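Type 6 secretion amidase effector 2 (Salmonella typhi, PDB 6WIN) is a type VI secretion effector that probably kills competing bacteria by cleaving amide bonds in the peptide part of peptidoglycan. Local coordinates at residues S37-G42 against G63-H68; I57-N62 against E127-V132; G71-F76 against D89-D94. All blocks are in the same frame, centred on the assembly; numbering follows the deposited sequence.

Contact 1: S37-G42 against G63-H68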
loop_
_atom_site.group_PDB
_atom_site.type_symbol
_atom_site.label_atom_id
_atom_site.label_comp_id
_atom_site.label_asym_id
_atom_site.label_seq_id
_atom_site.Cartn_x
_atom_site.Cartn_y
_atom_site.Cartn_z
ATOM N N SER A 37 3.724 -8.253 -9.009
ATOM C CA SER A 37 2.958 -9.171 -9.845
ATOM C C SER A 37 2.656 -10.491 -9.151
ATOM O O SER A 37 1.757 -11.216 -9.597
ATOM C CB SER A 37 3.725 -9.447 -11.140
ATOM O OG SER A 37 5.044 -9.872 -10.851
ATOM N N THR A 38 3.389 -10.833 -8.086
ATOM C CA THR A 38 3.169 -12.089 -7.374
ATOM C C THR A 38 2.240 -11.946 -6.174
ATOM O O THR A 38 1.876 -12.961 -5.575
ATOM C CB THR A 38 4.505 -12.679 -6.897
ATOM O OG1 THR A 38 5.058 -11.842 -5.867
ATOM C CG2 THR A 38 5.497 -12.772 -8.062
ATOM N N TRP A 39 1.859 -10.723 -5.810
ATOM C CA TRP A 39 1.111 -10.501 -4.581
ATOM C C TRP A 39 -0.325 -11.008 -4.716
ATOM O O TRP A 39 -0.916 -10.989 -5.801
ATOM C CB TRP A 39 1.104 -9.011 -4.214
ATOM C CG TRP A 39 2.467 -8.445 -3.869
ATOM C CD1 TRP A 39 3.623 -9.149 -3.679
ATOM C CD2 TRP A 39 2.807 -7.064 -3.693
ATOM N NE1 TRP A 39 4.659 -8.292 -3.391
ATOM C CE2 TRP A 39 4.186 -7.005 -3.400
ATOM C CE3 TRP A 39 2.079 -5.866 -3.771
ATOM C CZ2 TRP A 39 4.853 -5.796 -3.167
ATOM C CZ3 TRP A 39 2.738 -4.672 -3.544
ATOM C CH2 TRP A 39 4.114 -4.645 -3.245
ATOM N N GLN A 40 -0.875 -11.472 -3.595
ATOM C CA GLN A 40 -2.284 -11.824 -3.470
ATOM C C GLN A 40 -2.975 -10.841 -2.535
ATOM O O GLN A 40 -2.428 -10.466 -1.491
ATOM C CB GLN A 40 -2.461 -13.253 -2.941
ATOM C CG GLN A 40 -3.905 -13.736 -2.930
ATOM C CD GLN A 40 -4.278 -14.509 -4.183
ATOM O OE1 GLN A 40 -3.922 -15.687 -4.333
ATOM N NE2 GLN A 40 -4.998 -13.852 -5.094
ATOM N N GLN A 41 -4.180 -10.430 -2.916
ATOM C CA GLN A 41 -4.974 -9.512 -2.110
ATOM C C GLN A 41 -5.348 -10.123 -0.758
ATOM O O GLN A 41 -6.021 -11.156 -0.696
ATOM C CB GLN A 41 -6.235 -9.138 -2.892
ATOM C CG GLN A 41 -7.183 -8.241 -2.145
ATOM C CD GLN A 41 -8.267 -7.694 -3.031
ATOM O OE1 GLN A 41 -8.329 -7.987 -4.235
ATOM N NE2 GLN A 41 -9.134 -6.890 -2.452
ATOM N N GLY A 42 -4.943 -9.471 0.329
ATOM C CA GLY A 42 -5.310 -9.892 1.669
ATOM C C GLY A 42 -6.501 -9.130 2.227
ATOM O O GLY A 42 -7.353 -8.619 1.490
ATOM N N GLY A 63 -8.173 -9.287 -6.894
ATOM C CA GLY A 63 -7.269 -10.216 -6.259
ATOM C C GLY A 63 -5.796 -9.951 -6.488
ATOM O O GLY A 63 -4.966 -10.675 -5.917
ATOM N N ARG A 64 -5.439 -8.964 -7.315
ATOM C CA ARG A 64 -4.052 -8.789 -7.734
ATOM C C ARG A 64 -3.641 -7.322 -7.729
ATOM O O ARG A 64 -4.478 -6.418 -7.807
ATOM C CB ARG A 64 -3.802 -9.367 -9.130
ATOM C CG ARG A 64 -4.555 -10.652 -9.415
ATOM C CD ARG A 64 -3.903 -11.815 -8.713
ATOM N NE ARG A 64 -2.478 -11.879 -9.001
ATOM C CZ ARG A 64 -1.974 -12.258 -10.171
ATOM N NH1 ARG A 64 -0.658 -12.280 -10.350
ATOM N NH2 ARG A 64 -2.786 -12.623 -11.165
ATOM N N TYR A 65 -2.333 -7.100 -7.646
ATOM C CA TYR A 65 -1.794 -5.749 -7.776
ATOM C C TYR A 65 -1.986 -5.279 -9.212
ATOM O O TYR A 65 -1.605 -5.993 -10.147
ATOM C CB TYR A 65 -0.309 -5.731 -7.400
ATOM C CG TYR A 65 0.308 -4.357 -7.321
ATOM C CD1 TYR A 65 0.154 -3.575 -6.185
ATOM C CD2 TYR A 65 1.046 -3.841 -8.377
ATOM C CE1 TYR A 65 0.723 -2.324 -6.099
ATOM C CE2 TYR A 65 1.620 -2.576 -8.300
ATOM C CZ TYR A 65 1.454 -1.830 -7.156
ATOM O OH TYR A 65 2.008 -0.571 -7.053
ATOM N N PRO A 66 -2.586 -4.121 -9.437
ATOM C CA PRO A 66 -2.812 -3.664 -10.823
ATOM C C PRO A 66 -1.618 -2.911 -11.418
ATOM O O PRO A 66 -1.549 -1.684 -11.443
ATOM C CB PRO A 66 -4.038 -2.759 -10.677
ATOM C CG PRO A 66 -3.912 -2.176 -9.305
ATOM C CD PRO A 66 -3.171 -3.194 -8.448
ATOM N N ASN A 67 -0.647 -3.679 -11.926
ATOM C CA ASN A 67 0.524 -3.081 -12.567
ATOM C C ASN A 67 0.130 -2.215 -13.755
ATOM O O ASN A 67 0.825 -1.246 -14.082
ATOM C CB ASN A 67 1.492 -4.174 -13.025
ATOM C CG ASN A 67 1.928 -5.089 -11.892
ATOM O OD1 ASN A 67 1.342 -6.158 -11.677
ATOM N ND2 ASN A 67 2.972 -4.681 -11.170
ATOM N N HIS A 68 -0.979 -2.550 -14.398
ATOM C CA HIS A 68 -1.484 -1.891 -15.592
ATOM C C HIS A 68 -2.160 -0.556 -15.308
ATOM O O HIS A 68 -2.603 0.104 -16.249
ATOM C CB HIS A 68 -2.479 -2.822 -16.276
ATOM C CG HIS A 68 -3.479 -3.423 -15.332
ATOM N ND1 HIS A 68 -3.186 -4.500 -14.521
ATOM C CD2 HIS A 68 -4.765 -3.089 -15.062
ATOM C CE1 HIS A 68 -4.249 -4.808 -13.799
ATOM N NE2 HIS A 68 -5.221 -3.967 -14.108
HETATM O O HOH W 1 -0.471 -9.114 -7.808
#
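Gln40 and Gln41 close on the peptide groups of Gly63 with three hydrogen bonds, and most of the polar chemistry here is theirs. The carbonyl oxygen of Gly63 is gripped twice, from opposite faces of its plane: Gln41 N comes from one side at 3.1 Å, with an N-H...O angle of 155°, and Gln40 NE2 reaches the same oxygen, Gly63 O, from the other at 3.3 Å. With CG anti to the backbone N (chi1 177°), the Gln41 chain runs out extended, and its amide oxygen OE1 accepts from Gly63 N at 3.0 Å. One glutamine therefore holds both a donor and an acceptor of the same residue. Glycine suits this loop position because a CB at these backbone angles would be jammed against the preceding carbonyl. The other end of the Gln40 amide, OE1, is bonded to His139 of what is evidently a purification tag, so not a native partner.

A charged group makes the next link. Arg64 folds back through bends at chi2 and chi3, and NH1 donates to the carbonyl of Ser37 (NH1 to O 2.7 Å), the acceptor lying in the guanidinium plane. A water bridges Trp39 O and Tyr65 N.

The sheet and helix 23-30 that meet behind these loops are consistent with the papain-like fold of peptidoglycan amidases, and the aromatic part of the contact faces that core. The edge of Trp39 is directed at the face of Tyr65, T-shaped, with planes at 77° and ring centroids 5.3 Å apart; the closest atoms are Trp39 CE3 and Tyr65 CD1, at 3.8 Å. Both rings also touch Val24 of the helix and Ala58 of the sheet; large aromatic rings suit a place where helix, sheet and loop meet, while Trp39 NE1 is satisfied by Val33 O.

Contact 2: I57-N62 against E127-V132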
loop_
_atom_site.group_PDB
_atom_site.type_symbol
_atom_site.label_atom_id
_atom_site.label_comp_id
_atom_site.label_asym_id
_atom_site.label_seq_id
_atom_site.Cartn_x
_atom_site.Cartn_y
_atom_site.Cartn_z
ATOM N N ILE A 57 0.985 -2.920 2.863
ATOM C CA ILE A 57 -0.322 -2.830 2.229
ATOM C C ILE A 57 -0.167 -2.294 0.809
ATOM O O ILE A 57 0.869 -1.742 0.436
ATOM C CB ILE A 57 -1.288 -1.957 3.055
ATOM C CG1 ILE A 57 -0.789 -0.502 3.115
ATOM C CG2 ILE A 57 -1.405 -2.526 4.467
ATOM C CD1 ILE A 57 -1.762 0.451 3.834
ATOM N N ALA A 58 -1.216 -2.465 0.006
ATOM C CA ALA A 58 -1.158 -2.057 -1.392
ATOM C C ALA A 58 -2.567 -1.930 -1.957
ATOM O O ALA A 58 -3.525 -2.472 -1.412
ATOM C CB ALA A 58 -0.357 -3.056 -2.233
ATOM N N THR A 59 -2.668 -1.210 -3.071
ATOM C CA THR A 59 -3.881 -1.204 -3.881
ATOM C C THR A 59 -4.050 -2.552 -4.579
ATOM O O THR A 59 -3.120 -3.041 -5.224
ATOM C CB THR A 59 -3.799 -0.104 -4.938
ATOM O OG1 THR A 59 -2.652 -0.355 -5.768
ATOM C CG2 THR A 59 -3.669 1.288 -4.296
ATOM N N PHE A 60 -5.241 -3.141 -4.479
ATOM C CA PHE A 60 -5.529 -4.423 -5.116
ATOM C C PHE A 60 -6.832 -4.363 -5.896
ATOM O O PHE A 60 -7.818 -3.783 -5.435
ATOM C CB PHE A 60 -5.641 -5.563 -4.098
ATOM C CG PHE A 60 -4.324 -6.109 -3.645
ATOM C CD1 PHE A 60 -3.713 -7.151 -4.333
ATOM C CD2 PHE A 60 -3.707 -5.603 -2.513
ATOM C CE1 PHE A 60 -2.515 -7.671 -3.911
ATOM C CE2 PHE A 60 -2.506 -6.117 -2.087
ATOM C CZ PHE A 60 -1.909 -7.162 -2.791
ATOM N N VAL A 61 -6.835 -5.006 -7.058
ATOM C CA VAL A 61 -8.000 -5.086 -7.930
ATOM C C VAL A 61 -8.153 -6.533 -8.371
ATOM O O VAL A 61 -7.209 -7.118 -8.915
ATOM C CB VAL A 61 -7.861 -4.169 -9.157
ATOM C CG1 VAL A 61 -8.861 -4.561 -10.223
ATOM C CG2 VAL A 61 -7.982 -2.692 -8.760
ATOM N N ASN A 62 -9.339 -7.103 -8.146
ATOM C CA ASN A 62 -9.669 -8.454 -8.608
ATOM C C ASN A 62 -8.615 -9.452 -8.140
ATOM O O ASN A 62 -8.182 -10.327 -8.891
ATOM C CB ASN A 62 -9.823 -8.507 -10.131
ATOM C CG ASN A 62 -10.947 -7.604 -10.648
ATOM O OD1 ASN A 62 -11.977 -7.432 -9.994
ATOM N ND2 ASN A 62 -10.748 -7.032 -11.836
ATOM N N GLU A 127 -10.106 2.815 0.686
ATOM C CA GLU A 127 -10.789 1.535 0.517
ATOM C C GLU A 127 -10.113 0.627 -0.505
ATOM O O GLU A 127 -10.440 -0.565 -0.565
ATOM C CB GLU A 127 -12.254 1.777 0.118
ATOM C CG GLU A 127 -13.088 2.447 1.220
ATOM C CD GLU A 127 -14.566 2.524 0.874
ATOM O OE1 GLU A 127 -15.026 3.620 0.505
ATOM O OE2 GLU A 127 -15.260 1.487 0.966
ATOM N N ALA A 128 -9.172 1.153 -1.293
ATOM C CA ALA A 128 -8.457 0.344 -2.270
ATOM C C ALA A 128 -7.311 -0.459 -1.661
ATOM O O ALA A 128 -6.700 -1.272 -2.366
ATOM C CB ALA A 128 -7.914 1.238 -3.389
ATOM N N TYR A 129 -7.022 -0.286 -0.378
ATOM C CA TYR A 129 -5.816 -0.844 0.214
ATOM C C TYR A 129 -6.113 -2.135 0.959
ATOM O O TYR A 129 -7.046 -2.204 1.766
ATOM C CB TYR A 129 -5.148 0.170 1.142
ATOM C CG TYR A 129 -4.430 1.213 0.335
ATOM C CD1 TYR A 129 -5.102 2.350 -0.136
ATOM C CD2 TYR A 129 -3.092 1.045 -0.004
ATOM C CE1 TYR A 129 -4.451 3.292 -0.910
ATOM C CE2 TYR A 129 -2.425 1.979 -0.767
ATOM C CZ TYR A 129 -3.104 3.102 -1.217
ATOM O OH TYR A 129 -2.423 4.009 -1.987
ATOM N N PHE A 130 -5.295 -3.147 0.696
ATOM C CA PHE A 130 -5.435 -4.454 1.305
ATOM C C PHE A 130 -4.056 -4.933 1.731
ATOM O O PHE A 130 -3.046 -4.537 1.154
ATOM C CB PHE A 130 -6.080 -5.461 0.326
ATOM C CG PHE A 130 -7.511 -5.126 -0.035
ATOM C CD1 PHE A 130 -8.560 -5.833 0.524
ATOM C CD2 PHE A 130 -7.802 -4.109 -0.932
ATOM C CE1 PHE A 130 -9.885 -5.515 0.208
ATOM C CE2 PHE A 130 -9.119 -3.797 -1.260
ATOM C CZ PHE A 130 -10.154 -4.496 -0.688
ATOM N N ILE A 131 -4.029 -5.792 2.750
ATOM C CA ILE A 131 -2.776 -6.392 3.179
ATOM C C ILE A 131 -2.189 -7.234 2.054
ATOM O O ILE A 131 -2.902 -7.985 1.369
ATOM C CB ILE A 131 -3.009 -7.217 4.454
ATOM C CG1 ILE A 131 -3.508 -6.309 5.585
ATOM C CG2 ILE A 131 -1.742 -7.936 4.860
ATOM C CD1 ILE A 131 -3.758 -7.023 6.905
ATOM N N VAL A 132 -0.876 -7.103 1.854
ATOM C CA VAL A 132 -0.165 -7.865 0.829
ATOM C C VAL A 132 0.025 -9.289 1.338
ATOM O O VAL A 132 0.639 -9.493 2.382
ATOM C CB VAL A 132 1.193 -7.222 0.501
ATOM C CG1 VAL A 132 2.048 -8.201 -0.288
ATOM C CG2 VAL A 132 1.010 -5.930 -0.278
#
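Ala58 and Phe130 share one face of the antiparallel sheet of what is probably a papain-like amidase fold, where strand 56-59 lies beside strand 129-133, with the Phe60 ring and Val132 next to them. Ala58 is small enough for its CB to meet Val132 CG2 at 3.7 Å, and the Phe60 ring turns its edge to the same methyl. Phe60 CD2 also rests on Phe130 CB, at 3.7 Å.

On the other face, Thr59 and Tyr129 lie side by side, pointing the same way. The threonine methyl CG2, anti to the carbonyl carbon, sits over the phenol ring, offset toward its rim, in a CH-pi contact 4.0 Å from the centroid. A beta-branched residue serves two purposes here, since OG1 turns to His73 N, just before strand 74-81. The Ile57 and Tyr129 side chains cross at about a right angle, Ile57 CD1 against Tyr129 CD2 at 4.1 Å.

Between the faces runs the polar seam. Ala58 and Phe130 form the hydrogen-bonded pair, with Phe130 N to Ala58 O at 2.8 Å and Ala58 N to Phe130 O at 3.0 Å. One step further along, Phe60 N donates to Ala128 O, at 3.2 Å and almost in line with the carbonyl bond.

Contact 3: G71-F76 against D89-D94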
loop_
_atom_site.group_PDB
_atom_site.type_symbol
_atom_site.label_atom_id
_atom_site.label_comp_id
_atom_site.label_asym_id
_atom_site.label_seq_id
_atom_site.Cartn_x
_atom_site.Cartn_y
_atom_site.Cartn_z
ATOM N N GLY A 71 -2.829 4.245 -11.039
ATOM C CA GLY A 71 -3.129 4.432 -9.639
ATOM C C GLY A 71 -2.622 3.360 -8.696
ATOM O O GLY A 71 -2.957 3.408 -7.508
ATOM N N ASN A 72 -1.836 2.392 -9.167
ATOM C CA ASN A 72 -1.323 1.374 -8.259
ATOM C C ASN A 72 -0.344 2.003 -7.273
ATOM O O ASN A 72 0.349 2.974 -7.589
ATOM C CB ASN A 72 -0.668 0.213 -9.027
ATOM C CG ASN A 72 0.513 0.643 -9.896
ATOM O OD1 ASN A 72 1.550 1.079 -9.400
ATOM N ND2 ASN A 72 0.362 0.489 -11.201
ATOM N N HIS A 73 -0.324 1.469 -6.053
ATOM C CA HIS A 73 0.490 2.055 -4.995
ATOM C C HIS A 73 0.700 1.012 -3.908
ATOM O O HIS A 73 -0.127 0.122 -3.719
ATOM C CB HIS A 73 -0.163 3.324 -4.421
ATOM C CG HIS A 73 0.741 4.140 -3.542
ATOM N ND1 HIS A 73 1.905 4.720 -4.002
ATOM C CD2 HIS A 73 0.651 4.468 -2.232
ATOM C CE1 HIS A 73 2.501 5.355 -3.008
ATOM N NE2 HIS A 73 1.757 5.226 -1.924
ATOM N N ALA A 74 1.830 1.124 -3.215
ATOM C CA ALA A 74 2.157 0.260 -2.091
ATOM C C ALA A 74 2.724 1.125 -0.977
ATOM O O ALA A 74 3.263 2.205 -1.235
ATOM C CB ALA A 74 3.155 -0.843 -2.484
ATOM N N ALA A 75 2.591 0.659 0.263
ATOM C CA ALA A 75 2.994 1.488 1.394
ATOM C C ALA A 75 3.074 0.635 2.653
ATOM O O ALA A 75 2.676 -0.532 2.663
ATOM C CB ALA A 75 2.020 2.660 1.595
ATOM N N PHE A 76 3.606 1.236 3.718
ATOM C CA PHE A 76 3.542 0.660 5.056
ATOM C C PHE A 76 2.379 1.288 5.814
ATOM O O PHE A 76 2.264 2.515 5.872
ATOM C CB PHE A 76 4.831 0.892 5.851
ATOM C CG PHE A 76 6.063 0.246 5.267
ATOM C CD1 PHE A 76 6.300 -1.118 5.434
ATOM C CD2 PHE A 76 6.998 1.004 4.590
ATOM C CE1 PHE A 76 7.445 -1.706 4.928
ATOM C CE2 PHE A 76 8.149 0.423 4.077
ATOM C CZ PHE A 76 8.365 -0.944 4.243
ATOM N N ASP A 89 5.237 6.036 2.773
ATOM C CA ASP A 89 5.471 5.656 1.385
ATOM C C ASP A 89 6.497 6.570 0.724
ATOM O O ASP A 89 7.122 7.424 1.361
ATOM C CB ASP A 89 4.151 5.615 0.589
ATOM C CG ASP A 89 3.395 6.951 0.569
ATOM O OD1 ASP A 89 3.901 7.971 1.078
ATOM O OD2 ASP A 89 2.268 6.966 0.019
ATOM N N GLN A 90 6.692 6.344 -0.571
ATOM C CA GLN A 90 7.508 7.195 -1.418
ATOM C C GLN A 90 6.984 7.049 -2.839
ATOM O O GLN A 90 6.216 6.135 -3.142
ATOM C CB GLN A 90 8.997 6.811 -1.353
ATOM C CG GLN A 90 9.360 5.672 -2.312
ATOM C CD GLN A 90 10.829 5.277 -2.272
ATOM O OE1 GLN A 90 11.608 5.788 -1.465
ATOM N NE2 GLN A 90 11.214 4.354 -3.151
ATOM N N TRP A 91 7.406 7.959 -3.712
ATOM C CA TRP A 91 7.273 7.768 -5.154
ATOM C C TRP A 91 8.272 8.695 -5.845
ATOM O O TRP A 91 9.050 9.401 -5.194
ATOM C CB TRP A 91 5.826 7.957 -5.643
ATOM C CG TRP A 91 5.163 9.297 -5.387
ATOM C CD1 TRP A 91 5.152 10.378 -6.224
ATOM C CD2 TRP A 91 4.385 9.673 -4.238
ATOM N NE1 TRP A 91 4.430 11.410 -5.660
ATOM C CE2 TRP A 91 3.950 11.002 -4.442
ATOM C CE3 TRP A 91 4.016 9.016 -3.057
ATOM C CZ2 TRP A 91 3.164 11.690 -3.505
ATOM C CZ3 TRP A 91 3.235 9.707 -2.124
ATOM C CH2 TRP A 91 2.819 11.028 -2.359
ATOM N N LYS A 92 8.263 8.667 -7.183
ATOM C CA LYS A 92 9.380 9.217 -7.947
ATOM C C LYS A 92 9.435 10.744 -7.934
ATOM O O LYS A 92 10.486 11.305 -8.257
ATOM C CB LYS A 92 9.322 8.711 -9.392
ATOM N N ASP A 93 8.347 11.425 -7.572
ATOM C CA ASP A 93 8.286 12.881 -7.666
ATOM C C ASP A 93 9.156 13.498 -6.578
ATOM O O ASP A 93 8.773 13.506 -5.404
ATOM C CB ASP A 93 6.838 13.346 -7.541
ATOM C CG ASP A 93 6.667 14.835 -7.779
ATOM O OD1 ASP A 93 7.679 15.566 -7.847
ATOM O OD2 ASP A 93 5.501 15.276 -7.905
ATOM N N ASP A 94 10.320 14.029 -6.964
ATOM C CA ASP A 94 11.256 14.596 -5.999
ATOM C C ASP A 94 10.806 15.939 -5.456
ATOM O O ASP A 94 11.436 16.444 -4.524
ATOM C CB ASP A 94 12.650 14.757 -6.615
ATOM C CG ASP A 94 13.395 13.440 -6.729
ATOM O OD1 ASP A 94 13.032 12.482 -6.008
ATOM O OD2 ASP A 94 14.351 13.367 -7.537
HETATM O O HOH W 2 5.826 3.233 -0.670
#
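His73 and Asp89 are joined by a short, buried imidazole-carboxylate hydrogen bond in which the oxygen is approached from its anti side, away from the more usual syn position. NE2 of His73 donates to OD2 of Asp89 at 2.7 Å, with an N-H...O angle of 152°. Ring and carboxylate planes stand 79° apart, so the two groups cross rather than lie flat together. The histidine CG is anti to the backbone N (chi1 -168°), which carries the base of the ring out from the backbone toward the aspartate.

Few other atoms meet. His73 CE1 comes within 3.8 Å of Gln90 O at the ring edge, and within 4.0 Å of Trp91 CE3, where the two aromatic rings meet obliquely. Beside this bond, Ala75 CB touches Asp89 CB at 3.8 Å; a bare methyl fits where neighbouring strands 74-81 and 84-89 bring their backbones close. A water accepts from Gln90 N and donates to Ala74 O, joining the two segments where the second leaves the sheet.

Asp89 has further partners: Arg103 NE makes a salt bridge with OD2, the atom that also takes the histidine bond, and Lys97 bridges to OD1. A carboxylate suits this buried place because both oxygens are engaged by donors: Arg103 and Lys97 hold it, and it in turn orients the imidazole.

His73 also packs on Cys23, the first residue of helix 23-30. A cysteine at the start of a helix and a histidine just ahead of strand 74-81 recall the nucleophile and base of papain-like cysteine amidases, so Cys23 and His73 are probably such a pair. With NE2 tied to Asp89, the ring cannot rotate without breaking that bond, leaving ND1 as the nitrogen that could serve a nearby thiol, if the pair is catalytic.

Overall arrangement
Contacts 2 and 3 are buried, whereas contact 1 is only partly so and reaches the protein surface. All three draw on one antiparallel sheet: contact 1 ties an edge strand, 40-44, to the loop leaving strand 56-59, contact 2 pairs that second strand with 129-133, and contact 3 links its other neighbour, 74-81, to the end of 84-89. The chemistry follows the position. Contact 1 is rich in side-chain amides bonded to backbone, contact 2 joins apolar faces by a short antiparallel ladder, and contact 3 rests on one side-chain bond between ionisable groups. Backbone bonds of Ile57 and Thr59 with Ala75 and His73 connect contacts 2 and 3, while Asn72 meets Pro66 of contact 1.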